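Local coordinates for methyltransferase (Geobacter sulfurreducens PCA, PDB 3C3P), which probably transfers a methyl group from S-adenosyl-L-methionine to an oxygen atom of its substrate, as related O-methyltransferases do, at residues D128-D133 against A140-R145; V136-D141 against L179-H184; H184-S187 against D191-T194; T195-P198 against L204-Y207. All coordinates share one frame; numbering follows the deposited sequence.

Contact 1: D128-D133 against A140-R145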
loop_
_atom_site.group_PDB
_atom_site.type_symbol
_atom_site.label_atom_id
_atom_site.label_comp_id
_atom_site.label_asym_id
_atom_site.label_seq_id
_atom_site.Cartn_x
_atom_site.Cartn_y
_atom_site.Cartn_z
ATOM N N ASP A 128 -11.914 10.184 4.082
ATOM C CA ASP A 128 -11.384 8.793 4.126
ATOM C C ASP A 128 -9.968 8.731 3.620
ATOM O O ASP A 128 -9.168 7.940 4.108
ATOM C CB ASP A 128 -12.297 7.833 3.359
ATOM C CG ASP A 128 -13.665 7.729 4.002
ATOM O OD1 ASP A 128 -13.710 7.507 5.233
ATOM O OD2 ASP A 128 -14.682 7.882 3.294
ATOM N N ILE A 129 -9.685 9.531 2.598
ATOM C CA ILE A 129 -8.339 9.623 2.040
ATOM C C ILE A 129 -8.003 11.072 1.813
ATOM O O ILE A 129 -8.731 11.797 1.162
ATOM C CB ILE A 129 -8.116 8.880 0.694
ATOM C CG1 ILE A 129 -8.320 7.386 0.843
ATOM C CG2 ILE A 129 -6.704 9.150 0.182
ATOM C CD1 ILE A 129 -8.038 6.613 -0.403
ATOM N N LEU A 130 -6.911 11.489 2.413
ATOM C CA LEU A 130 -6.407 12.846 2.260
ATOM C C LEU A 130 -5.068 12.754 1.532
ATOM O O LEU A 130 -4.071 12.173 2.032
ATOM C CB LEU A 130 -6.274 13.567 3.602
ATOM C CG LEU A 130 -5.689 14.986 3.465
ATOM C CD1 LEU A 130 -6.624 15.868 2.628
ATOM C CD2 LEU A 130 -5.389 15.650 4.814
ATOM N N PHE A 131 -5.072 13.299 0.319
ATOM C CA PHE A 131 -3.887 13.305 -0.532
ATOM C C PHE A 131 -3.094 14.565 -0.264
ATOM O O PHE A 131 -3.664 15.649 -0.097
ATOM C CB PHE A 131 -4.251 13.216 -2.012
ATOM C CG PHE A 131 -3.059 13.227 -2.934
ATOM C CD1 PHE A 131 -2.399 12.041 -3.254
ATOM C CD2 PHE A 131 -2.597 14.407 -3.481
ATOM C CE1 PHE A 131 -1.310 12.045 -4.128
ATOM C CE2 PHE A 131 -1.489 14.414 -4.351
ATOM C CZ PHE A 131 -0.861 13.234 -4.661
HETATM N N MSE A 132 -1.780 14.405 -0.223
HETATM C CA MSE A 132 -0.923 15.514 0.063
HETATM C C MSE A 132 0.409 15.501 -0.696
HETATM O O MSE A 132 0.979 14.447 -0.935
HETATM C CB MSE A 132 -0.618 15.365 1.538
HETATM C CG MSE A 132 -0.583 16.602 2.198
HETATM SE SE MSE A 132 0.258 16.307 3.878
HETATM C CE MSE A 132 -1.003 15.008 4.667
ATOM N N ASP A 133 0.869 16.689 -1.088
ATOM C CA ASP A 133 2.178 16.874 -1.766
ATOM C C ASP A 133 3.159 17.586 -0.808
ATOM O O ASP A 133 3.011 18.757 -0.466
ATOM C CB ASP A 133 2.029 17.633 -3.084
ATOM C CG ASP A 133 3.341 17.715 -3.878
ATOM O OD1 ASP A 133 4.435 17.422 -3.327
ATOM O OD2 ASP A 133 3.272 18.097 -5.068
ATOM N N ALA A 140 2.930 18.803 8.884
ATOM C CA ALA A 140 2.508 18.972 10.290
ATOM C C ALA A 140 1.450 20.044 10.393
ATOM O O ALA A 140 0.494 19.934 11.147
ATOM C CB ALA A 140 3.694 19.316 11.195
ATOM N N ASP A 141 1.639 21.059 9.568
ATOM C CA ASP A 141 0.735 22.210 9.500
ATOM C C ASP A 141 -0.600 21.774 8.905
ATOM O O ASP A 141 -1.655 22.103 9.417
ATOM C CB ASP A 141 1.362 23.356 8.689
ATOM C CG ASP A 141 2.586 23.979 9.379
ATOM O OD1 ASP A 141 2.838 23.679 10.575
ATOM O OD2 ASP A 141 3.282 24.815 8.745
ATOM N N VAL A 142 -0.538 20.988 7.842
ATOM C CA VAL A 142 -1.746 20.485 7.176
ATOM C C VAL A 142 -2.583 19.615 8.104
ATOM O O VAL A 142 -3.807 19.706 8.159
ATOM C CB VAL A 142 -1.399 19.625 5.909
ATOM C CG1 VAL A 142 -2.614 18.843 5.418
ATOM C CG2 VAL A 142 -0.793 20.491 4.796
ATOM N N LEU A 143 -1.888 18.782 8.857
ATOM C CA LEU A 143 -2.535 17.829 9.746
ATOM C C LEU A 143 -3.119 18.536 10.980
ATOM O O LEU A 143 -4.164 18.149 11.503
ATOM C CB LEU A 143 -1.528 16.726 10.112
ATOM C CG LEU A 143 -2.072 15.427 10.690
ATOM C CD1 LEU A 143 -3.129 14.915 9.758
ATOM C CD2 LEU A 143 -0.952 14.375 10.908
ATOM N N GLU A 144 -2.471 19.607 11.417
ATOM C CA GLU A 144 -2.958 20.339 12.597
ATOM C C GLU A 144 -4.287 20.960 12.241
ATOM O O GLU A 144 -5.175 21.074 13.082
ATOM C CB GLU A 144 -1.975 21.418 13.073
ATOM C CG GLU A 144 -2.392 22.137 14.385
ATOM N N ARG A 145 -4.431 21.311 10.973
ATOM C CA ARG A 145 -5.656 21.942 10.458
ATOM C C ARG A 145 -6.732 20.956 10.026
ATOM O O ARG A 145 -7.923 21.177 10.254
ATOM C CB ARG A 145 -5.340 22.814 9.234
#

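Contact 2: V136-D141 against L179-H184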
loop_
_atom_site.group_PDB
_atom_site.type_symbol
_atom_site.label_atom_id
_atom_site.label_comp_id
_atom_site.label_asym_id
_atom_site.label_seq_id
_atom_site.Cartn_x
_atom_site.Cartn_y
_atom_site.Cartn_z
ATOM N N VAL A 136 4.717 21.055 -1.573
ATOM C CA VAL A 136 3.846 22.222 -1.472
ATOM C C VAL A 136 3.402 22.583 -0.077
ATOM O O VAL A 136 3.170 23.757 0.225
ATOM C CB VAL A 136 2.551 21.998 -2.290
ATOM C CG1 VAL A 136 1.625 23.202 -2.165
ATOM C CG2 VAL A 136 2.877 21.732 -3.736
ATOM N N PHE A 137 3.280 21.589 0.777
ATOM C CA PHE A 137 2.814 21.837 2.124
ATOM C C PHE A 137 3.645 21.236 3.215
ATOM O O PHE A 137 4.226 20.167 3.064
ATOM C CB PHE A 137 1.425 21.222 2.306
ATOM C CG PHE A 137 0.438 21.656 1.286
ATOM C CD1 PHE A 137 -0.228 22.861 1.415
ATOM C CD2 PHE A 137 0.161 20.848 0.196
ATOM C CE1 PHE A 137 -1.146 23.267 0.464
ATOM C CE2 PHE A 137 -0.758 21.240 -0.753
ATOM C CZ PHE A 137 -1.414 22.452 -0.620
ATOM N N ASN A 138 3.640 21.955 4.327
ATOM C CA ASN A 138 4.287 21.535 5.565
ATOM C C ASN A 138 3.267 20.565 6.168
ATOM O O ASN A 138 2.192 20.956 6.628
ATOM C CB ASN A 138 4.597 22.748 6.465
ATOM C CG ASN A 138 5.178 22.368 7.824
ATOM O OD1 ASN A 138 4.982 21.262 8.306
ATOM N ND2 ASN A 138 5.853 23.322 8.473
ATOM N N GLY A 139 3.590 19.279 6.100
ATOM C CA GLY A 139 2.692 18.239 6.567
ATOM C C GLY A 139 2.085 18.413 7.934
ATOM O O GLY A 139 0.878 18.195 8.125
ATOM N N ALA A 140 2.930 18.803 8.884
ATOM C CA ALA A 140 2.508 18.972 10.290
ATOM C C ALA A 140 1.450 20.044 10.393
ATOM O O ALA A 140 0.494 19.934 11.147
ATOM C CB ALA A 140 3.694 19.316 11.195
ATOM N N ASP A 141 1.639 21.059 9.568
ATOM C CA ASP A 141 0.735 22.210 9.500
ATOM C C ASP A 141 -0.600 21.774 8.905
ATOM O O ASP A 141 -1.655 22.103 9.417
ATOM C CB ASP A 141 1.362 23.356 8.689
ATOM C CG ASP A 141 2.586 23.979 9.379
ATOM O OD1 ASP A 141 2.838 23.679 10.575
ATOM O OD2 ASP A 141 3.282 24.815 8.745
ATOM N N LEU A 179 14.640 12.362 2.083
ATOM C CA LEU A 179 13.658 12.543 3.179
ATOM C C LEU A 179 13.505 13.906 3.794
ATOM O O LEU A 179 14.478 14.624 3.881
ATOM N N ARG A 180 12.263 14.259 4.154
ATOM C CA ARG A 180 11.914 15.550 4.819
ATOM C C ARG A 180 11.091 15.504 6.103
ATOM O O ARG A 180 10.663 14.479 6.567
ATOM C CB ARG A 180 11.312 16.640 3.916
ATOM C CG ARG A 180 12.326 17.709 3.568
ATOM C CD ARG A 180 11.618 19.048 3.324
ATOM N NE ARG A 180 12.545 20.171 3.423
ATOM C CZ ARG A 180 13.060 20.831 2.393
ATOM N NH1 ARG A 180 12.712 20.526 1.151
ATOM N NH2 ARG A 180 13.900 21.832 2.612
ATOM N N GLU A 181 10.927 16.703 6.625
ATOM C CA GLU A 181 10.285 16.994 7.930
ATOM C C GLU A 181 9.014 16.264 8.311
ATOM O O GLU A 181 8.893 15.794 9.442
ATOM C CB GLU A 181 10.072 18.509 8.159
ATOM C CG GLU A 181 10.100 18.817 9.651
ATOM C CD GLU A 181 9.485 20.141 10.021
ATOM O OE1 GLU A 181 8.258 20.261 9.785
ATOM O OE2 GLU A 181 10.182 21.018 10.617
ATOM N N PHE A 182 8.087 16.161 7.386
ATOM C CA PHE A 182 6.802 15.521 7.716
ATOM C C PHE A 182 7.014 14.069 8.118
ATOM O O PHE A 182 6.307 13.526 8.967
ATOM C CB PHE A 182 5.789 15.702 6.582
ATOM C CG PHE A 182 4.415 15.253 6.944
ATOM C CD1 PHE A 182 3.863 15.616 8.162
ATOM C CD2 PHE A 182 3.636 14.589 6.044
ATOM C CE1 PHE A 182 2.566 15.213 8.504
ATOM C CE2 PHE A 182 2.357 14.205 6.381
ATOM C CZ PHE A 182 1.830 14.517 7.612
ATOM N N ASN A 183 8.024 13.446 7.517
ATOM C CA ASN A 183 8.342 12.065 7.841
ATOM C C ASN A 183 8.658 11.927 9.329
ATOM O O ASN A 183 8.196 11.012 10.003
ATOM C CB ASN A 183 9.578 11.573 7.070
ATOM C CG ASN A 183 9.395 11.604 5.580
ATOM O OD1 ASN A 183 8.267 11.623 5.083
ATOM N ND2 ASN A 183 10.506 11.570 4.848
ATOM N N HIS A 184 9.438 12.877 9.830
ATOM C CA HIS A 184 9.898 12.864 11.240
ATOM C C HIS A 184 8.771 13.157 12.178
ATOM O O HIS A 184 8.706 12.608 13.273
ATOM C CB HIS A 184 11.071 13.797 11.437
ATOM C CG HIS A 184 12.250 13.410 10.610
ATOM N ND1 HIS A 184 13.352 12.773 11.134
ATOM C CD2 HIS A 184 12.455 13.495 9.273
ATOM C CE1 HIS A 184 14.215 12.547 10.160
ATOM N NE2 HIS A 184 13.691 12.959 9.019
HETATM O O HOH W 1 5.913 18.715 8.586
#

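Contact 3: H184-S187 against D191-T194. With EDO (1,2-ethanediol), chain L.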
loop_
_atom_site.group_PDB
_atom_site.type_symbol
_atom_site.label_atom_id
_atom_site.label_comp_id
_atom_site.label_asym_id
_atom_site.label_seq_id
_atom_site.Cartn_x
_atom_site.Cartn_y
_atom_site.Cartn_z
ATOM N N HIS A 184 9.438 12.877 9.830
ATOM C CA HIS A 184 9.898 12.864 11.240
ATOM C C HIS A 184 8.771 13.157 12.178
ATOM O O HIS A 184 8.706 12.608 13.273
ATOM C CB HIS A 184 11.071 13.797 11.437
ATOM C CG HIS A 184 12.250 13.410 10.610
ATOM N ND1 HIS A 184 13.352 12.773 11.134
ATOM C CD2 HIS A 184 12.455 13.495 9.273
ATOM C CE1 HIS A 184 14.215 12.547 10.160
ATOM N NE2 HIS A 184 13.691 12.959 9.019
ATOM N N HIS A 185 7.878 14.022 11.725
ATOM C CA HIS A 185 6.705 14.380 12.514
ATOM C C HIS A 185 5.711 13.229 12.625
ATOM O O HIS A 185 5.400 12.728 13.699
ATOM C CB HIS A 185 5.960 15.541 11.860
ATOM C CG HIS A 185 4.686 15.911 12.567
ATOM N ND1 HIS A 185 4.663 16.715 13.693
ATOM C CD2 HIS A 185 3.399 15.568 12.321
ATOM C CE1 HIS A 185 3.412 16.871 14.091
ATOM N NE2 HIS A 185 2.626 16.177 13.285
ATOM N N LEU A 186 5.281 12.772 11.472
ATOM C CA LEU A 186 4.210 11.757 11.401
ATOM C C LEU A 186 4.581 10.437 12.020
ATOM O O LEU A 186 3.724 9.725 12.596
ATOM C CB LEU A 186 3.731 11.558 9.952
ATOM C CG LEU A 186 2.418 10.796 9.820
ATOM C CD1 LEU A 186 1.331 11.572 10.543
ATOM C CD2 LEU A 186 2.090 10.569 8.349
ATOM N N SER A 187 5.865 10.143 11.976
ATOM C CA SER A 187 6.364 8.883 12.518
ATOM C C SER A 187 6.269 8.866 14.032
ATOM O O SER A 187 6.301 7.796 14.668
ATOM C CB SER A 187 7.814 8.638 12.098
ATOM O OG SER A 187 8.672 9.602 12.666
ATOM N N ASP A 191 -0.997 8.541 17.160
ATOM C CA ASP A 191 -2.379 8.426 16.676
ATOM C C ASP A 191 -2.433 7.908 15.251
ATOM O O ASP A 191 -3.498 7.610 14.728
ATOM C CB ASP A 191 -3.177 9.716 16.824
ATOM C CG ASP A 191 -2.493 10.929 16.246
ATOM O OD1 ASP A 191 -1.249 10.932 16.108
ATOM O OD2 ASP A 191 -3.237 11.895 15.978
ATOM N N PHE A 192 -1.249 7.770 14.672
ATOM C CA PHE A 192 -1.076 7.210 13.319
ATOM C C PHE A 192 -0.077 6.072 13.244
ATOM O O PHE A 192 0.882 5.997 14.006
ATOM C CB PHE A 192 -0.591 8.275 12.330
ATOM C CG PHE A 192 -1.629 9.262 11.951
ATOM C CD1 PHE A 192 -1.860 10.383 12.727
ATOM C CD2 PHE A 192 -2.367 9.089 10.795
ATOM C CE1 PHE A 192 -2.816 11.306 12.373
ATOM C CE2 PHE A 192 -3.350 9.994 10.454
ATOM C CZ PHE A 192 -3.557 11.124 11.246
ATOM N N PHE A 193 -0.356 5.160 12.315
ATOM C CA PHE A 193 0.562 4.078 11.986
ATOM C C PHE A 193 1.116 4.462 10.597
ATOM O O PHE A 193 0.386 4.530 9.596
ATOM C CB PHE A 193 -0.030 2.669 11.967
ATOM C CG PHE A 193 0.990 1.628 11.612
ATOM C CD1 PHE A 193 1.751 1.020 12.605
ATOM C CD2 PHE A 193 1.242 1.303 10.270
ATOM C CE1 PHE A 193 2.718 0.070 12.278
ATOM C CE2 PHE A 193 2.197 0.369 9.932
ATOM C CZ PHE A 193 2.953 -0.249 10.938
ATOM N N THR A 194 2.422 4.649 10.529
ATOM C CA THR A 194 3.037 5.128 9.289
ATOM C C THR A 194 4.154 4.284 8.687
ATOM O O THR A 194 4.853 3.553 9.352
ATOM C CB THR A 194 3.664 6.581 9.562
ATOM O OG1 THR A 194 2.679 7.486 10.104
ATOM C CG2 THR A 194 4.229 7.214 8.298
HETATM C C1 EDO L . 2.753 3.767 15.176
HETATM O O1 EDO L . 1.614 3.871 16.010
HETATM C C2 EDO L . 3.964 3.066 15.792
HETATM O O2 EDO L . 4.382 1.939 15.013
HETATM O O HOH W 2 3.303 7.341 13.542
#

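Contact 4: T195-P198 against L204-Y207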
loop_
_atom_site.group_PDB
_atom_site.type_symbol
_atom_site.label_atom_id
_atom_site.label_comp_id
_atom_site.label_asym_id
_atom_site.label_seq_id
_atom_site.Cartn_x
_atom_site.Cartn_y
_atom_site.Cartn_z
ATOM N N THR A 195 4.271 4.393 7.379
ATOM C CA THR A 195 5.358 3.752 6.672
ATOM C C THR A 195 5.593 4.548 5.398
ATOM O O THR A 195 4.698 5.237 4.911
ATOM C CB THR A 195 5.101 2.276 6.363
ATOM O OG1 THR A 195 6.369 1.636 6.100
ATOM C CG2 THR A 195 4.090 2.095 5.158
ATOM N N ILE A 196 6.807 4.454 4.878
ATOM C CA ILE A 196 7.182 5.126 3.647
ATOM C C ILE A 196 7.571 4.065 2.617
ATOM O O ILE A 196 8.440 3.243 2.864
ATOM C CB ILE A 196 8.364 6.126 3.820
ATOM C CG1 ILE A 196 8.034 7.221 4.820
ATOM C CG2 ILE A 196 8.778 6.787 2.466
ATOM C CD1 ILE A 196 9.263 8.050 5.280
ATOM N N VAL A 197 6.857 4.070 1.506
ATOM C CA VAL A 197 7.178 3.125 0.444
ATOM C C VAL A 197 8.038 3.893 -0.579
ATOM O O VAL A 197 7.735 4.995 -1.046
ATOM C CB VAL A 197 5.963 2.375 -0.153
ATOM C CG1 VAL A 197 5.267 1.531 0.955
ATOM C CG2 VAL A 197 4.995 3.320 -0.838
ATOM N N PRO A 198 9.161 3.305 -0.910
ATOM C CA PRO A 198 9.991 4.085 -1.808
ATOM C C PRO A 198 9.703 3.972 -3.308
ATOM O O PRO A 198 10.605 3.636 -4.086
ATOM C CB PRO A 198 11.396 3.597 -1.464
ATOM C CG PRO A 198 11.222 2.284 -1.017
ATOM C CD PRO A 198 9.887 2.166 -0.342
ATOM N N LEU A 204 4.635 8.602 1.631
ATOM C CA LEU A 204 4.391 8.455 3.057
ATOM C C LEU A 204 2.928 8.080 3.246
ATOM O O LEU A 204 2.021 8.742 2.732
ATOM C CB LEU A 204 4.724 9.751 3.798
ATOM C CG LEU A 204 4.496 9.947 5.293
ATOM C CD1 LEU A 204 5.253 8.951 6.163
ATOM C CD2 LEU A 204 4.939 11.378 5.676
ATOM N N LEU A 205 2.718 7.000 3.986
ATOM C CA LEU A 205 1.375 6.513 4.269
ATOM C C LEU A 205 1.149 6.550 5.764
ATOM O O LEU A 205 1.978 6.059 6.556
ATOM C CB LEU A 205 1.209 5.077 3.751
ATOM C CG LEU A 205 1.478 4.808 2.265
ATOM C CD1 LEU A 205 1.444 3.288 1.920
ATOM C CD2 LEU A 205 0.479 5.575 1.430
ATOM N N GLY A 206 0.033 7.161 6.135
ATOM C CA GLY A 206 -0.382 7.259 7.547
ATOM C C GLY A 206 -1.811 6.808 7.757
ATOM O O GLY A 206 -2.757 7.417 7.249
ATOM N N TYR A 207 -1.962 5.735 8.518
ATOM C CA TYR A 207 -3.272 5.190 8.852
ATOM C C TYR A 207 -3.675 5.714 10.215
ATOM O O TYR A 207 -2.948 5.557 11.184
ATOM C CB TYR A 207 -3.223 3.668 8.876
ATOM C CG TYR A 207 -4.497 2.976 9.259
ATOM C CD1 TYR A 207 -5.463 2.702 8.293
ATOM C CD2 TYR A 207 -4.743 2.578 10.562
ATOM C CE1 TYR A 207 -6.636 2.076 8.627
ATOM C CE2 TYR A 207 -5.894 1.953 10.895
ATOM C CZ TYR A 207 -6.836 1.686 9.914
ATOM O OH TYR A 207 -7.989 1.044 10.248
#

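Contact 1: D128-D133 against A140-R145
Met132, present as selenomethionine, and Leu130 on strand 127-133 both point toward helix 139-146, and Val142 meets them there chiefly with one methyl, CG1. Along Met132, CB heads for the helix but stays short of Val142, with CG1 still 5.6 Å from it. CG then closes to 4.4 Å of Val142 CG1. SE makes the nearest approach, 4.1 Å from the same methyl, and a bend at chi3 (-61°) folds CE back so that it also borders Val142 CG1, at 4.2 Å, instead of running on past it. The two side chains pass flank to flank, running opposite ways, with the selenium abreast of the methyl. Leu130 CD2 comes to 4.3 Å from Val142 CG1. That methyl is directed at the strand because it lies opposite the backbone N of Val142 (chi1 167°), while CG2 turns to Phe137. Strand 127-133, helix 139-146 and the adjacent parallel strand 154-159 form a beta-alpha-beta unit of the Rossmann-like methyltransferase fold, and Leu130 and Met132 also rest on Leu156 of that next strand. Just beyond Met132, Asp133 OD1 accepts from Asn160 ND2 and from Asp135 N. Between strand and helix the chemistry is purely apolar: buried methyls and a polarisable selenium are held by dispersion and by burial of apolar surface, which favours close fit over any fixed bond direction.

Contact 2: V136-D141 against L179-H184
The amino-terminal end of helix 139-146 is where this contact lies: Gly139, in its first turn, sits beneath the ring of Phe182, and Asn138 holds the N-cap position beside Glu181. Gly139 CA stands 3.4 Å from the centroid of the Phe182 ring and only 18° off its normal, a CH-pi contact over the face, displaced toward the CD1 rim. The backbones come this close, 5.1 Å between Gly139 CA and Phe182 CA, because glycine carries no CB; one in that place would run into the ring. Phe182 reaches the glycine with CG opposite its backbone N (chi1 -171°). Cut back to alanine, Phe182 would probably leave a gap over Gly139 and take away the ring that Met132 and Leu204 also pack on. Alongside, Asn138 OD1 accepts a weak, bent bond from Ala140 N (3.3 Å, 127°), and a water shares the N-H of Ala140, accepting at 3.0 Å, and donates to Asn138 OD1 at 2.7 Å. The same water donates to Glu181 OE1 at 3.1 Å, linking two oxygens 3.7 Å apart that are both acceptors and so need a donor between them. The amino-terminal end of helix 139-146, reached through the water, may ease the negative charge of Glu181. The two helices thus meet near their amino-terminal ends; Phe182 also packs on Leu204 of strand 203-208, Phe137 on helix 117-121, and Asn183 bonds to Tyr13 of the second subunit.

Contact 3: H184-S187 against D191-T194
Phe192 O and Leu186 O are bridged by one water, which lies 2.8 Å from Phe192 O and 2.6 Å from Leu186 O as a donor, although more acceptors surround it than it has protons to give. Phe192 O takes a further, weak bond from O1 of a bound 1,2-ethanediol, probably left from crystallisation. Beside this polar bridge the side chain of Leu186 fits between two residues of the strand. Its CD1 lies over one face of the Phe192 ring, 4.3 Å from the centroid and 24° off the normal, a CH-pi contact shifted toward the CG-CD1 rim. Its CG presses on Thr194 OG1 at 3.3 Å, and CD2 meets Thr194 CG2 at 4.0 Å. With CG opposite the backbone N (chi1 -166°), the leucine branches can reach the sheet even though CB leaves the helix obliquely to it. The arrangement is a tight helix-to-strand connection: helix 181-186 ends, and after a few residues the chain returns as strand 192-197, the outermost strand on that side of this chain's sheet, with the helix lying over it. A glycine in place of Leu186 would probably uncover the face of Phe192 and leave a gap beside Thr194 OG1. Leu143 of helix 139-146 also touches both Leu186 and Phe192. The Phe193 ring meets Tyr49 of the second subunit, and Thr194 O accepts from Arg46 NH2 of that subunit.

Contact 4: T195-P198 against L204-Y207
Thr195 and Leu205 exchange two backbone hydrogen bonds: Leu205 N gives to Thr195 O at 2.8 Å with a nearly straight N-H angle of 166°, and Thr195 N gives to Leu205 O at 3.0 Å. They make an antiparallel hydrogen-bonded pair, and the next step, Ile196 with Leu204, is the non-hydrogen-bonded kind, its CA atoms closing to 4.4 Å. Segments 195-197 and 204-207 run 146° apart, so this antiparallel beta hairpin is distinctly twisted. On the Ile196 face, Leu204 CD1 packs tightly against Ile196 CG1 at 3.5 Å. The leucine extends this branch with CG opposite its backbone N (chi1 176°), while Ile196 offers CG1 from beside its own N. On the other face, Thr195 CG2 and Leu205 CD1 sit 4.3 Å apart, a looser fit. Both faces are buried. Leu204 and Ile196 lie under helix 181-186, touching Asn183, with Leu186 also on Leu204. Leu205 rests on Leu51 of helix 42-55, and Leu50 of the second subunit packs on Thr195 and Leu205. Strand 203-208 lies between strands 154-159 and 192-197, bonding to the former through Leu204 with Ala158 and Gly206 with Leu156.

Overall arrangement
The four contacts follow the chain through the carboxy-terminal half of the sheet and the two helices on one of its faces. Contacts 1 and 2 share helix 139-146, and Met132 CE of contact 1 comes within 3.9 Å of Phe182 CE2 of contact 2. Helix 181-186 runs from contact 2 into contact 3, and Leu143 CD2 of contact 1 reaches Leu186 CD1 there, at 3.6 Å. Phe182 CD2 also touches Leu204 CD2 of contact 4 at 3.5 Å. Contacts 3 and 4 continue along one strand, their centres about 9 Å apart. Contacts 2, 3 and 4 all touch the second subunit, whereas contact 1 stays within its own chain.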